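Local coordinates for protein N6 adenine specific DNA methylase (Encephalitozoon cuniculi, PDB 3Q87) that binds S-adenosylmethionine and, as the catalytic Mtq2 subunit of a complex with Trm112, is responsible for methylating the translation termination factor eRF1, at residues L13-E18 with V36-L41; E23-D29 with R44-T50; E8-T12 with R149-G153. One frame throughout, in Å; residues are numbered along the deposited sequence.

From the N terminus the chain enters helix 8-20, whose first turn belongs to contact 3 and whose middle belongs to contact 1. It then runs through strand 26-30, helix 36-41 and strand 46-51, the beta-alpha-beta unit whose two strands pair in contact 2. Contact 1 closes a loop of 17 residues back onto helix 8-20; contact 2 starts within that loop and ends beyond it, so the two cross, and they meet where T38 reaches D29 and S49. Contact 3 spans 136 residues, bringing the outermost strand 142-150 back to helix 8-20, and both other contacts lie within its span. D15 and R149 join contacts 1 and 3 by a salt bridge.

Contact 1: residues L13-E18 with V36-L41; sequences LMDALE and VITEQL
Two helices pack side by side, 13-18 from helix 8-20 and the short helix 36-41, the first over strand 81-84 through L13 and L17, the second over strand 26-30 through I37 and L41. The axes of segments 13-18 and 36-41 run nearly parallel, 14° apart, with a closest approach of 10.8 Å; the nearest CA pairs are M14-I37 at 6.5 Å and L17-L41 at 8.5 Å. I37, chi1 m and chi2 t, points at the first helix and takes three neighbours: its CD1 is 3.7 Å from L13 CD2, its CG1 3.7 Å from M14 CG, and its CG2 3.9 Å from L17 CD1. This is the helix layer on one side of a Rossmann-like methyltransferase sheet, and I37 also touches the bound S-adenosylmethionine. M14 (m, t, p) stretches across, its CE 3.5 Å from V36 O and its SD 4.0 Å from V36 CG2. Q40, chi1 t, lies against M14 and L17. L17 CD1 sits 4.4 Å from L41 CD2, and L41 packs on V27 and V47.

Contact 2: residues E23-D29 with R44-T50; sequences EMKIVLD and RNTVVST
Strands 26-30 and 46-51 lie next to each other and parallel, joined through helix 36-41 in a beta-alpha-beta unit of the Rossmann-like methyltransferase fold. Their short axes pass 4.7 Å apart and cross at -21°, and the register I26-T46, V27-V47, L28-V48, D29-S49 keeps CA pairs 4.7 to 4.9 Å apart. Start at R44, before the strand proper: its O accepts M24 N at 2.8 Å, M24 being in a left-handed conformation (62/32). R44 NH2 makes a salt bridge to E23 OE1 at 3.2 Å, with E23 CB over one face of the guanidinium. N45, chi1 m, turns its OD1 to K25 N (2.9 Å), standing in for a backbone acceptor, while its ND2 bonds L22 O and L41 O. From T46 the parallel ladder takes over: T46 N to K25 O at 3.0 Å, then V27 N to T46 O at 2.8 Å. T46 OG1 bonds I39 N of the Trm112 chain, on the face shared with I26, L28 and V48. V47, on the other face with V27, D29 and S49, packs under helix 36-41; its CG1 is 4.0 Å from D29 CB. V48 N bonds V27 O and V48 O accepts D29 N, both at 2.9 Å, while V48 CB rests 3.9 Å from L28 CD1. S49 OG and D29 OD2 both hydrogen-bond T38 OG1, and the D29 side chain lies about 4 Å from the bound S-adenosylmethionine at the nearest atoms. At T50, N bonds D29 O at 3.1 Å and CG2 touches L28 CD1 at 3.7 Å.

Contact 3: residues E8-T12 with R149-G153; sequences EDTYT and RKILG. With SAM (S-adenosylmethionine), chain D.
R149 lays its side chain along T12: the guanidinium covers T12 CA with one face, and R149 CD comes to 3.3 Å from T12 CG2. The extended start of that side chain (chi1 and chi2 both t) carries the charged end along the helix to D15, where NH1 forms a salt bridge with the carboxylate. Residues 8-12 are the first turn of helix 8-20; 149-150 end strand 142-150, and the chain then loosens into the turn that leads to strand 155-162. The closest CA pairs are E8-I151 at 6.4 Å and T12-R149 at 7.4 Å. In this Rossmann-like methyltransferase the helix covers the seam between parallel strand 118-124 (L122) and antiparallel strand 155-162 (V156, I158), with T12 touching all three. I151 (p, t) points at the helix, its CD1 3.7 Å from D9 N and its CG2 4.1 Å from T12 CG2. E8 (m, t) reaches over the turn: OE1 accepts a weak hydrogen bond from L152 N at 3.5 Å, and OE2 is 3.3 Å from L152 CD1. D9 OD2 instead bonds the hydroxyls of Y4 and Y88, next to N85 of the S-adenosylmethionine site, and T10 on the same turn belongs to that pocket.

Contact 1: residues L13-E18 with V36-L41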
loop_
_atom_site.group_PDB
_atom_site.type_symbol
_atom_site.label_atom_id
_atom_site.label_comp_id
_atom_site.label_asym_id
_atom_site.label_seq_id
_atom_site.Cartn_x
_atom_site.Cartn_y
_atom_site.Cartn_z
ATOM N N LEU B 13 5.943 4.216 -17.052
ATOM C CA LEU B 13 4.820 4.173 -16.116
ATOM C C LEU B 13 4.623 5.563 -15.506
ATOM O O LEU B 13 3.517 6.102 -15.503
ATOM C CB LEU B 13 5.026 3.087 -15.039
ATOM C CG LEU B 13 3.941 2.900 -13.961
ATOM C CD1 LEU B 13 2.555 2.821 -14.568
ATOM C CD2 LEU B 13 4.209 1.662 -13.064
ATOM N N MET B 14 5.708 6.162 -15.030
ATOM C CA MET B 14 5.625 7.487 -14.434
ATOM C C MET B 14 5.065 8.527 -15.406
ATOM O O MET B 14 4.247 9.365 -15.018
ATOM C CB MET B 14 6.992 7.926 -13.912
ATOM C CG MET B 14 7.470 7.071 -12.747
ATOM S SD MET B 14 9.087 7.547 -12.075
ATOM C CE MET B 14 8.712 9.106 -11.258
ATOM N N ASP B 15 5.508 8.478 -16.660
ATOM C CA ASP B 15 5.022 9.417 -17.666
ATOM C C ASP B 15 3.517 9.266 -17.863
ATOM O O ASP B 15 2.793 10.260 -17.908
ATOM C CB ASP B 15 5.749 9.241 -19.007
ATOM C CG ASP B 15 7.146 9.859 -19.014
ATOM O OD1 ASP B 15 7.515 10.569 -18.047
ATOM O OD2 ASP B 15 7.881 9.630 -19.998
ATOM N N ALA B 16 3.039 8.028 -17.956
ATOM C CA ALA B 16 1.604 7.812 -18.114
ATOM C C ALA B 16 0.786 8.287 -16.901
ATOM O O ALA B 16 -0.294 8.867 -17.062
ATOM C CB ALA B 16 1.302 6.366 -18.450
ATOM N N LEU B 17 1.301 8.038 -15.696
ATOM C CA LEU B 17 0.641 8.476 -14.464
ATOM C C LEU B 17 0.556 9.990 -14.438
ATOM O O LEU B 17 -0.436 10.574 -13.995
ATOM C CB LEU B 17 1.406 7.987 -13.228
ATOM C CG LEU B 17 1.366 6.472 -12.968
ATOM C CD1 LEU B 17 2.356 6.087 -11.895
ATOM C CD2 LEU B 17 -0.039 6.022 -12.584
ATOM N N GLU B 18 1.611 10.626 -14.919
ATOM C CA GLU B 18 1.662 12.073 -14.917
ATOM C C GLU B 18 0.542 12.665 -15.773
ATOM O O GLU B 18 -0.091 13.649 -15.384
ATOM C CB GLU B 18 3.033 12.556 -15.402
ATOM C CG GLU B 18 3.263 14.031 -15.177
ATOM C CD GLU B 18 3.130 14.418 -13.720
ATOM O OE1 GLU B 18 3.376 13.557 -12.840
ATOM O OE2 GLU B 18 2.780 15.591 -13.452
ATOM N N VAL B 36 10.781 5.565 -6.257
ATOM C CA VAL B 36 10.779 6.595 -7.293
ATOM C C VAL B 36 9.348 6.972 -7.705
ATOM O O VAL B 36 9.034 8.142 -7.877
ATOM C CB VAL B 36 11.661 6.198 -8.523
ATOM C CG1 VAL B 36 10.974 5.115 -9.387
ATOM C CG2 VAL B 36 12.031 7.414 -9.335
ATOM N N ILE B 37 8.467 5.989 -7.838
ATOM C CA ILE B 37 7.085 6.301 -8.201
ATOM C C ILE B 37 6.288 6.907 -7.026
ATOM O O ILE B 37 5.496 7.850 -7.208
ATOM C CB ILE B 37 6.375 5.071 -8.789
ATOM C CG1 ILE B 37 7.096 4.611 -10.058
ATOM C CG2 ILE B 37 4.929 5.400 -9.109
ATOM C CD1 ILE B 37 6.476 3.352 -10.689
ATOM N N THR B 38 6.526 6.390 -5.823
ATOM C CA THR B 38 5.957 6.964 -4.604
ATOM C C THR B 38 6.275 8.459 -4.491
ATOM O O THR B 38 5.411 9.272 -4.163
ATOM C CB THR B 38 6.473 6.238 -3.324
ATOM O OG1 THR B 38 5.881 4.940 -3.234
ATOM C CG2 THR B 38 6.117 7.040 -2.053
ATOM N N GLU B 39 7.523 8.807 -4.769
ATOM C CA GLU B 39 7.963 10.200 -4.727
ATOM C C GLU B 39 7.093 11.119 -5.598
ATOM O O GLU B 39 6.753 12.237 -5.201
ATOM C CB GLU B 39 9.426 10.300 -5.160
ATOM C CG GLU B 39 10.118 11.595 -4.721
ATOM C CD GLU B 39 11.608 11.593 -5.043
ATOM O OE1 GLU B 39 12.413 11.924 -4.151
ATOM O OE2 GLU B 39 11.975 11.252 -6.189
ATOM N N GLN B 40 6.737 10.648 -6.786
ATOM C CA GLN B 40 5.895 11.429 -7.687
ATOM C C GLN B 40 4.428 11.429 -7.225
ATOM O O GLN B 40 3.754 12.468 -7.236
ATOM C CB GLN B 40 6.024 10.889 -9.112
ATOM C CG GLN B 40 4.875 11.267 -10.020
ATOM C CD GLN B 40 4.753 10.343 -11.218
ATOM O OE1 GLN B 40 4.527 10.789 -12.341
ATOM N NE2 GLN B 40 4.913 9.044 -10.982
ATOM N N LEU B 41 3.950 10.259 -6.809
ATOM C CA LEU B 41 2.570 10.071 -6.359
ATOM C C LEU B 41 2.213 10.849 -5.097
ATOM O O LEU B 41 1.089 11.298 -4.941
ATOM C CB LEU B 41 2.299 8.588 -6.098
ATOM C CG LEU B 41 2.221 7.691 -7.329
ATOM C CD1 LEU B 41 2.063 6.241 -6.933
ATOM C CD2 LEU B 41 1.072 8.130 -8.208
#

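Contact 2: residues E23-D29 with R44-T50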
loop_
_atom_site.group_PDB
_atom_site.type_symbol
_atom_site.label_atom_id
_atom_site.label_comp_id
_atom_site.label_asym_id
_atom_site.label_seq_id
_atom_site.Cartn_x
_atom_site.Cartn_y
_atom_site.Cartn_z
ATOM N N GLU B 23 -5.052 12.447 -8.432
ATOM C CA GLU B 23 -5.077 13.458 -7.387
ATOM C C GLU B 23 -6.110 13.125 -6.317
ATOM O O GLU B 23 -7.187 12.631 -6.637
ATOM C CB GLU B 23 -5.407 14.803 -8.025
ATOM C CG GLU B 23 -5.764 15.898 -7.054
ATOM C CD GLU B 23 -6.068 17.199 -7.771
ATOM O OE1 GLU B 23 -6.698 17.137 -8.850
ATOM O OE2 GLU B 23 -5.676 18.271 -7.261
ATOM N N MET B 24 -5.775 13.386 -5.055
ATOM C CA MET B 24 -6.709 13.180 -3.953
ATOM C C MET B 24 -7.147 11.726 -3.804
ATOM O O MET B 24 -8.275 11.457 -3.400
ATOM C CB MET B 24 -7.958 14.042 -4.141
ATOM C CG MET B 24 -7.716 15.532 -4.023
ATOM S SD MET B 24 -6.772 15.931 -2.551
ATOM C CE MET B 24 -5.213 16.407 -3.297
ATOM N N LYS B 25 -6.272 10.787 -4.130
ATOM C CA LYS B 25 -6.606 9.384 -3.951
ATOM C C LYS B 25 -5.791 8.758 -2.833
ATOM O O LYS B 25 -4.804 9.339 -2.367
ATOM C CB LYS B 25 -6.392 8.619 -5.249
ATOM C CG LYS B 25 -7.193 9.179 -6.428
ATOM C CD LYS B 25 -8.686 9.055 -6.185
ATOM C CE LYS B 25 -9.490 9.618 -7.342
ATOM N NZ LYS B 25 -9.586 11.104 -7.241
ATOM N N ILE B 26 -6.217 7.580 -2.386
ATOM C CA ILE B 26 -5.345 6.723 -1.595
ATOM C C ILE B 26 -4.768 5.706 -2.573
ATOM O O ILE B 26 -5.501 4.944 -3.176
ATOM C CB ILE B 26 -6.086 6.009 -0.441
ATOM C CG1 ILE B 26 -6.616 7.029 0.569
ATOM C CG2 ILE B 26 -5.142 5.042 0.287
ATOM C CD1 ILE B 26 -7.463 6.376 1.691
ATOM N N VAL B 27 -3.453 5.740 -2.765
ATOM C CA VAL B 27 -2.826 4.956 -3.824
ATOM C C VAL B 27 -1.853 3.967 -3.228
ATOM O O VAL B 27 -1.053 4.301 -2.342
ATOM C CB VAL B 27 -2.038 5.845 -4.817
ATOM C CG1 VAL B 27 -1.413 4.996 -5.937
ATOM C CG2 VAL B 27 -2.938 6.915 -5.393
ATOM N N LEU B 28 -1.931 2.738 -3.706
ATOM C CA LEU B 28 -0.993 1.718 -3.284
ATOM C C LEU B 28 0.066 1.597 -4.364
ATOM O O LEU B 28 -0.256 1.210 -5.492
ATOM C CB LEU B 28 -1.709 0.379 -3.115
ATOM C CG LEU B 28 -0.861 -0.761 -2.541
ATOM C CD1 LEU B 28 -0.651 -0.587 -1.039
ATOM C CD2 LEU B 28 -1.514 -2.111 -2.827
ATOM N N ASP B 29 1.305 1.957 -4.028
ATOM C CA ASP B 29 2.445 1.747 -4.926
ATOM C C ASP B 29 2.996 0.356 -4.619
ATOM O O ASP B 29 3.785 0.172 -3.693
ATOM C CB ASP B 29 3.528 2.810 -4.690
ATOM C CG ASP B 29 4.792 2.578 -5.528
ATOM O OD1 ASP B 29 4.768 1.730 -6.459
ATOM O OD2 ASP B 29 5.818 3.253 -5.256
ATOM N N ARG B 44 0.426 14.522 -4.814
ATOM C CA ARG B 44 -0.992 14.794 -4.987
ATOM C C ARG B 44 -1.903 13.781 -4.298
ATOM O O ARG B 44 -3.130 13.927 -4.324
ATOM C CB ARG B 44 -1.333 14.852 -6.473
ATOM C CG ARG B 44 -0.417 15.771 -7.285
ATOM C CD ARG B 44 -0.753 15.659 -8.762
ATOM N NE ARG B 44 -2.052 16.270 -9.015
ATOM C CZ ARG B 44 -2.722 16.162 -10.151
ATOM N NH1 ARG B 44 -2.213 15.463 -11.156
ATOM N NH2 ARG B 44 -3.898 16.757 -10.280
ATOM N N ASN B 45 -1.310 12.757 -3.692
ATOM C CA ASN B 45 -2.090 11.663 -3.123
ATOM C C ASN B 45 -1.526 11.185 -1.800
ATOM O O ASN B 45 -0.407 11.534 -1.428
ATOM C CB ASN B 45 -2.146 10.474 -4.094
ATOM C CG ASN B 45 -2.650 10.860 -5.473
ATOM O OD1 ASN B 45 -3.861 10.880 -5.724
ATOM N ND2 ASN B 45 -1.717 11.136 -6.389
ATOM N N THR B 46 -2.312 10.383 -1.084
ATOM C CA THR B 46 -1.780 9.643 0.051
ATOM C C THR B 46 -1.371 8.252 -0.412
ATOM O O THR B 46 -2.172 7.513 -0.983
ATOM C CB THR B 46 -2.771 9.545 1.205
ATOM O OG1 THR B 46 -3.129 10.869 1.624
ATOM C CG2 THR B 46 -2.117 8.801 2.381
ATOM N N VAL B 47 -0.110 7.911 -0.180
ATOM C CA VAL B 47 0.460 6.699 -0.759
ATOM C C VAL B 47 0.885 5.707 0.312
ATOM O O VAL B 47 1.544 6.071 1.275
ATOM C CB VAL B 47 1.704 7.025 -1.621
ATOM C CG1 VAL B 47 2.248 5.750 -2.287
ATOM C CG2 VAL B 47 1.380 8.114 -2.667
ATOM N N VAL B 48 0.489 4.452 0.134
ATOM C CA VAL B 48 1.062 3.354 0.880
ATOM C C VAL B 48 1.993 2.616 -0.071
ATOM O O VAL B 48 1.609 2.297 -1.174
ATOM C CB VAL B 48 -0.023 2.399 1.409
ATOM C CG1 VAL B 48 0.622 1.250 2.211
ATOM C CG2 VAL B 48 -0.987 3.183 2.283
ATOM N N SER B 49 3.228 2.372 0.352
ATOM C CA SER B 49 4.202 1.744 -0.531
ATOM C C SER B 49 4.655 0.396 0.014
ATOM O O SER B 49 5.059 0.293 1.179
ATOM C CB SER B 49 5.390 2.682 -0.722
ATOM O OG SER B 49 4.921 3.981 -1.028
ATOM N N THR B 50 4.565 -0.641 -0.821
ATOM C CA THR B 50 4.853 -2.001 -0.368
ATOM C C THR B 50 5.841 -2.706 -1.275
ATOM O O THR B 50 5.917 -2.409 -2.459
ATOM C CB THR B 50 3.578 -2.886 -0.282
ATOM O OG1 THR B 50 3.191 -3.292 -1.599
ATOM C CG2 THR B 50 2.423 -2.136 0.387
#

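Contact 3: residues E8-T12 with R149-G153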
loop_
_atom_site.group_PDB
_atom_site.type_symbol
_atom_site.label_atom_id
_atom_site.label_comp_id
_atom_site.label_asym_id
_atom_site.label_seq_id
_atom_site.Cartn_x
_atom_site.Cartn_y
_atom_site.Cartn_z
ATOM N N GLU B 8 14.037 2.660 -17.824
ATOM C CA GLU B 8 13.140 3.228 -18.829
ATOM C C GLU B 8 11.720 2.703 -18.632
ATOM O O GLU B 8 10.750 3.420 -18.865
ATOM C CB GLU B 8 13.637 2.930 -20.250
ATOM C CG GLU B 8 14.851 3.767 -20.656
ATOM C CD GLU B 8 15.366 3.449 -22.061
ATOM O OE1 GLU B 8 14.545 3.228 -22.979
ATOM O OE2 GLU B 8 16.599 3.439 -22.250
ATOM N N ASP B 9 11.602 1.454 -18.192
ATOM C CA ASP B 9 10.295 0.900 -17.890
ATOM C C ASP B 9 9.590 1.720 -16.809
ATOM O O ASP B 9 8.450 2.131 -16.994
ATOM C CB ASP B 9 10.362 -0.594 -17.528
ATOM C CG ASP B 9 11.301 -0.905 -16.355
ATOM O OD1 ASP B 9 12.234 -0.134 -16.055
ATOM O OD2 ASP B 9 11.102 -1.967 -15.733
ATOM N N THR B 10 10.270 1.981 -15.694
ATOM C CA THR B 10 9.637 2.762 -14.634
ATOM C C THR B 10 9.241 4.148 -15.157
ATOM O O THR B 10 8.153 4.622 -14.893
ATOM C CB THR B 10 10.497 2.885 -13.341
ATOM O OG1 THR B 10 10.925 4.237 -13.156
ATOM C CG2 THR B 10 11.696 1.975 -13.365
ATOM N N TYR B 11 10.113 4.787 -15.924
ATOM C CA TYR B 11 9.793 6.128 -16.412
ATOM C C TYR B 11 8.618 6.194 -17.401
ATOM O O TYR B 11 7.942 7.211 -17.488
ATOM C CB TYR B 11 11.044 6.823 -16.957
ATOM C CG TYR B 11 12.043 7.089 -15.859
ATOM C CD1 TYR B 11 11.690 7.854 -14.754
ATOM C CD2 TYR B 11 13.323 6.561 -15.907
ATOM C CE1 TYR B 11 12.594 8.106 -13.733
ATOM C CE2 TYR B 11 14.230 6.797 -14.884
ATOM C CZ TYR B 11 13.859 7.574 -13.805
ATOM O OH TYR B 11 14.752 7.825 -12.785
ATOM N N THR B 12 8.361 5.122 -18.137
ATOM C CA THR B 12 7.171 5.117 -18.982
ATOM C C THR B 12 5.890 4.995 -18.130
ATOM O O THR B 12 4.871 5.603 -18.443
ATOM C CB THR B 12 7.201 4.019 -20.080
ATOM O OG1 THR B 12 6.674 2.798 -19.561
ATOM C CG2 THR B 12 8.611 3.780 -20.575
ATOM N N ARG B 149 5.489 1.761 -25.634
ATOM C CA ARG B 149 6.779 2.410 -25.807
ATOM C C ARG B 149 7.877 1.366 -25.911
ATOM O O ARG B 149 7.994 0.479 -25.063
ATOM C CB ARG B 149 7.050 3.381 -24.654
ATOM C CG ARG B 149 8.291 4.238 -24.834
ATOM C CD ARG B 149 8.568 5.082 -23.608
ATOM N NE ARG B 149 7.617 6.185 -23.465
ATOM C CZ ARG B 149 7.659 7.099 -22.496
ATOM N NH1 ARG B 149 8.600 7.048 -21.563
ATOM N NH2 ARG B 149 6.754 8.070 -22.454
ATOM N N LYS B 150 8.661 1.456 -26.979
ATOM C CA LYS B 150 9.829 0.599 -27.138
ATOM C C LYS B 150 10.958 1.206 -26.325
ATOM O O LYS B 150 11.208 2.406 -26.409
ATOM C CB LYS B 150 10.244 0.508 -28.616
ATOM C CG LYS B 150 11.517 -0.310 -28.866
ATOM C CD LYS B 150 11.205 -1.791 -29.030
ATOM C CE LYS B 150 12.384 -2.676 -28.624
ATOM N NZ LYS B 150 11.984 -4.118 -28.529
ATOM N N ILE B 151 11.627 0.379 -25.529
ATOM C CA ILE B 151 12.770 0.830 -24.743
ATOM C C ILE B 151 13.915 -0.124 -25.046
ATOM O O ILE B 151 13.744 -1.052 -25.836
ATOM C CB ILE B 151 12.455 0.827 -23.225
ATOM C CG1 ILE B 151 12.369 -0.606 -22.700
ATOM C CG2 ILE B 151 11.149 1.557 -22.942
ATOM C CD1 ILE B 151 12.056 -0.704 -21.219
ATOM N N LEU B 152 15.075 0.105 -24.432
ATOM C CA LEU B 152 16.216 -0.806 -24.576
ATOM C C LEU B 152 15.873 -2.217 -24.121
ATOM O O LEU B 152 15.765 -2.478 -22.922
ATOM C CB LEU B 152 17.402 -0.312 -23.749
ATOM C CG LEU B 152 18.108 0.922 -24.284
ATOM C CD1 LEU B 152 19.059 1.446 -23.238
ATOM C CD2 LEU B 152 18.835 0.588 -25.585
ATOM N N GLY B 153 15.707 -3.133 -25.066
ATOM C CA GLY B 153 15.455 -4.512 -24.695
ATOM C C GLY B 153 14.096 -5.037 -25.099
ATOM O O GLY B 153 14.000 -6.135 -25.631
HETATM N N SAM D . 8.412 0.344 -8.689
HETATM C CA SAM D . 9.813 0.110 -9.067
HETATM C C SAM D . 10.084 0.777 -10.423
HETATM O O SAM D . 11.220 1.093 -10.777
HETATM O OXT SAM D . 9.166 1.020 -11.204
HETATM C CB SAM D . 10.254 -1.379 -9.030
HETATM C CG SAM D . 9.721 -2.412 -10.055
HETATM S SD SAM D . 10.496 -4.089 -10.077
HETATM C CE SAM D . 10.357 -4.568 -11.812
HETATM C "C5'" SAM D . 9.230 -5.151 -9.338
HETATM C "C4'" SAM D . 9.203 -4.919 -7.836
HETATM O "O4'" SAM D . 8.250 -5.783 -7.238
HETATM C "C3'" SAM D . 10.543 -5.198 -7.169
HETATM O "O3'" SAM D . 10.845 -4.117 -6.315
HETATM C "C2'" SAM D . 10.309 -6.452 -6.351
HETATM O "O2'" SAM D . 11.041 -6.498 -5.148
HETATM C "C1'" SAM D . 8.826 -6.348 -6.077
HETATM N N9 SAM D . 8.177 -7.635 -5.880
HETATM C C8 SAM D . 8.494 -8.863 -6.413
HETATM N N7 SAM D . 7.591 -9.755 -5.949
HETATM C C5 SAM D . 6.708 -9.095 -5.141
HETATM C C6 SAM D . 5.596 -9.489 -4.419
HETATM N N6 SAM D . 5.211 -10.761 -4.445
HETATM N N1 SAM D . 4.886 -8.559 -3.677
HETATM C C2 SAM D . 5.268 -7.229 -3.644
HETATM N N3 SAM D . 6.378 -6.841 -4.370
HETATM C C4 SAM D . 7.074 -7.758 -5.092
#